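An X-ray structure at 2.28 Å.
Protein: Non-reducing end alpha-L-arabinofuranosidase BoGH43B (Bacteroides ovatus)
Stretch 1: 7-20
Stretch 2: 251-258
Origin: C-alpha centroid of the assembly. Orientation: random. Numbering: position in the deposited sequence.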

# COMPACT_ATOMS: atom_id res chain seq x y z
N ASN A 7 0.89 3.60 17.66
CA ASN A 7 1.38 3.26 16.32
C ASN A 7 1.08 1.78 16.02
O ASN A 7 0.98 0.97 16.95
CB ASN A 7 2.89 3.51 16.20
CG ASN A 7 3.24 4.91 15.68
OD1 ASN A 7 2.65 5.40 14.72
ND2 ASN A 7 4.24 5.54 16.29
N PRO A 8 0.94 1.40 14.75
CA PRO A 8 1.01 2.32 13.59
C PRO A 8 -0.28 3.07 13.37
O PRO A 8 -1.33 2.64 13.84
CB PRO A 8 1.26 1.38 12.40
CG PRO A 8 1.38 0.00 12.96
CD PRO A 8 0.79 -0.00 14.33
N ILE A 9 -0.20 4.18 12.63
CA ILE A 9 -1.39 5.01 12.36
C ILE A 9 -2.22 4.52 11.16
O ILE A 9 -3.43 4.71 11.13
CB ILE A 9 -1.03 6.51 12.22
CG1 ILE A 9 0.10 6.75 11.22
CG2 ILE A 9 -0.66 7.10 13.58
CD1 ILE A 9 0.02 8.09 10.55
N ILE A 10 -1.58 3.87 10.19
CA ILE A 10 -2.30 3.23 9.09
C ILE A 10 -1.70 1.85 8.88
O ILE A 10 -0.51 1.72 8.59
CB ILE A 10 -2.25 4.05 7.78
CG1 ILE A 10 -2.37 5.57 8.06
CG2 ILE A 10 -3.36 3.59 6.85
CD1 ILE A 10 -2.27 6.45 6.83
N THR A 11 -2.54 0.83 9.00
CA THR A 11 -2.11 -0.57 9.01
C THR A 11 -2.37 -1.23 7.68
O THR A 11 -3.02 -0.65 6.83
CB THR A 11 -2.86 -1.36 10.11
OG1 THR A 11 -4.26 -1.21 9.92
CG2 THR A 11 -2.50 -0.83 11.47
N GLY A 12 -1.86 -2.45 7.51
CA GLY A 12 -1.93 -3.14 6.21
C GLY A 12 -0.96 -2.49 5.25
O GLY A 12 -0.27 -1.52 5.60
N MET A 13 -0.89 -3.01 4.02
CA MET A 13 0.14 -2.58 3.09
C MET A 13 -0.08 -1.13 2.72
O MET A 13 -1.01 -0.80 2.00
CB MET A 13 0.16 -3.46 1.84
CG MET A 13 1.41 -3.22 0.99
SD MET A 13 1.13 -3.38 -0.77
CE MET A 13 -0.16 -2.18 -1.07
N ASN A 14 0.80 -0.28 3.26
CA ASN A 14 0.73 1.18 3.13
C ASN A 14 2.15 1.78 3.22
O ASN A 14 2.46 2.57 4.12
CB ASN A 14 -0.20 1.75 4.21
CG ASN A 14 -1.65 1.84 3.76
OD1 ASN A 14 -1.96 2.52 2.78
ND2 ASN A 14 -2.55 1.15 4.46
N PRO A 15 3.02 1.42 2.28
CA PRO A 15 4.40 1.86 2.36
C PRO A 15 4.66 3.25 1.78
O PRO A 15 3.82 3.81 1.07
CB PRO A 15 5.15 0.80 1.52
CG PRO A 15 4.10 -0.01 0.82
CD PRO A 15 2.78 0.66 1.04
N ASP A 16 5.85 3.78 2.09
CA ASP A 16 6.40 4.99 1.46
C ASP A 16 5.50 6.21 1.67
O ASP A 16 5.14 6.89 0.69
CB ASP A 16 6.64 4.75 -0.04
CG ASP A 16 7.59 3.60 -0.31
OD1 ASP A 16 8.69 3.58 0.28
OD2 ASP A 16 7.27 2.73 -1.15
N PRO A 17 5.10 6.47 2.93
CA PRO A 17 4.11 7.51 3.17
C PRO A 17 4.64 8.88 2.80
O PRO A 17 5.78 9.20 3.16
CB PRO A 17 3.86 7.41 4.68
CG PRO A 17 5.12 6.87 5.24
CD PRO A 17 5.60 5.90 4.20
N SER A 18 3.83 9.67 2.09
CA SER A 18 4.13 11.09 1.87
C SER A 18 2.96 11.96 2.31
O SER A 18 1.81 11.67 1.97
CB SER A 18 4.47 11.36 0.42
OG SER A 18 4.78 12.72 0.23
N ILE A 19 3.25 13.03 3.05
CA ILE A 19 2.23 13.86 3.71
C ILE A 19 2.29 15.32 3.29
O ILE A 19 3.35 15.81 2.95
CB ILE A 19 2.37 13.78 5.25
CG1 ILE A 19 1.13 14.33 5.95
CG2 ILE A 19 3.62 14.52 5.75
CD1 ILE A 19 0.96 13.78 7.35
N CYS A 20 1.15 16.01 3.33
CA CYS A 20 1.14 17.47 3.28
C CYS A 20 -0.02 18.01 4.08
O CYS A 20 -1.07 17.37 4.20
CB CYS A 20 1.08 17.99 1.83
SG CYS A 20 -0.53 17.86 1.03
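Stretch 2 (251-258) AVCLGIRP

Two segments far apart in sequence can pack closely without sharing a single hydrogen bond, and this pair from an arabinofuranosidase is a clear example. Residues 251-256 form an extended strand that began earlier in the chain, and from Arg257 the chain continues as loop. Stretch 1 is mostly loop, with a cis peptide bond before Pro8, and becomes a strand at Ser18. From Pro15 to Ile19 stretch 1 runs opposite in sense to the strand: Val252 lies near Pro17 and Ile19, Leu254 near Pro15 and Asp16. The earlier Pro8 and Thr11 lie by Arg257. The CA atoms come nearest at Pro15 and Leu254, 5.7 Å apart, and at Pro17 and Cys253, 5.9 Å.

Alternation along the strand turns Val252 and Leu254 toward stretch 1, and Ala251 and Cys253 away; Ile256, next in the series, is out of reach. Pro17 is the centre of the contact, its ring lying against three consecutive residues: Pro17 CB is 3.9 Å from Val252 CG2, Pro17 CG is 3.5 Å from Cys253 C, and Pro17 CD is 3.9 Å from Leu254 CB. Val252 also receives Ile19, whose CB lies 4.0 Å from Val252 CG2, and, more loosely, Ile9, whose CD1 stands 4.4 Å from Val252 CG1. Leu254 extends the apolar surface to Pro15, with CD2 at 4.4 Å from Pro15 CB. The same methyl, Leu254 CD2, lies 3.5 Å from Asp16 OD1.

Beyond the strand, Arg257 extends its side chain alongside Pro8. Its CD packs 3.6 Å from Pro8 CG, and the proline CD covers one face of the guanidinium. Thr11 CG2 approaches Arg257 NH1 obliquely at 3.7 Å, while both terminal nitrogens find hydrogen-bonding partners elsewhere in the structure. Largely apolar packing joins the two stretches, burying 451 Å², both sides summed.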

# COMPACT_ATOMS: atom_id res chain seq x y z
N ALA A 251 6.80 13.54 11.88
CA ALA A 251 7.27 12.74 10.76
C ALA A 251 6.33 11.56 10.56
O ALA A 251 5.89 10.95 11.53
CB ALA A 251 8.68 12.24 11.04
N VAL A 252 6.02 11.26 9.31
CA VAL A 252 5.48 9.95 8.98
C VAL A 252 6.60 9.16 8.33
O VAL A 252 7.50 9.75 7.74
CB VAL A 252 4.21 10.00 8.10
CG1 VAL A 252 3.09 10.68 8.87
CG2 VAL A 252 4.48 10.69 6.75
N CYS A 253 6.57 7.85 8.50
CA CYS A 253 7.56 6.94 7.93
C CYS A 253 6.96 5.55 7.85
O CYS A 253 5.87 5.30 8.40
CB CYS A 253 8.81 6.89 8.80
SG CYS A 253 8.54 5.97 10.34
N LEU A 254 7.67 4.65 7.17
CA LEU A 254 7.24 3.27 7.04
C LEU A 254 7.99 2.40 8.03
O LEU A 254 9.03 2.78 8.53
CB LEU A 254 7.47 2.74 5.61
CG LEU A 254 8.88 2.48 5.05
CD1 LEU A 254 9.63 1.31 5.69
CD2 LEU A 254 8.79 2.29 3.54
N GLY A 255 7.44 1.22 8.28
CA GLY A 255 8.09 0.21 9.10
C GLY A 255 7.38 -1.12 8.97
O GLY A 255 6.36 -1.23 8.26
N ILE A 256 7.89 -2.12 9.67
CA ILE A 256 7.25 -3.44 9.71
C ILE A 256 6.99 -3.85 11.15
O ILE A 256 7.65 -3.34 12.06
CB ILE A 256 8.08 -4.51 8.97
CG1 ILE A 256 9.49 -4.62 9.56
CG2 ILE A 256 8.15 -4.17 7.48
CD1 ILE A 256 10.29 -5.81 9.06
N ARG A 257 6.00 -4.73 11.34
CA ARG A 257 5.66 -5.33 12.64
C ARG A 257 5.92 -6.81 12.50
O ARG A 257 5.04 -7.53 12.04
CB ARG A 257 4.19 -5.14 12.98
CG ARG A 257 3.77 -3.73 13.39
CD ARG A 257 2.34 -3.46 12.93
NE ARG A 257 1.32 -3.66 13.94
CZ ARG A 257 0.01 -3.76 13.71
NH1 ARG A 257 -0.49 -3.71 12.48
NH2 ARG A 257 -0.81 -3.94 14.74
N PRO A 258 7.13 -7.28 12.86
CA PRO A 258 7.41 -8.71 12.65
C PRO A 258 6.68 -9.63 13.65
O PRO A 258 6.34 -9.20 14.75
CB PRO A 258 8.94 -8.82 12.85
CG PRO A 258 9.46 -7.42 12.97
CD PRO A 258 8.31 -6.59 13.44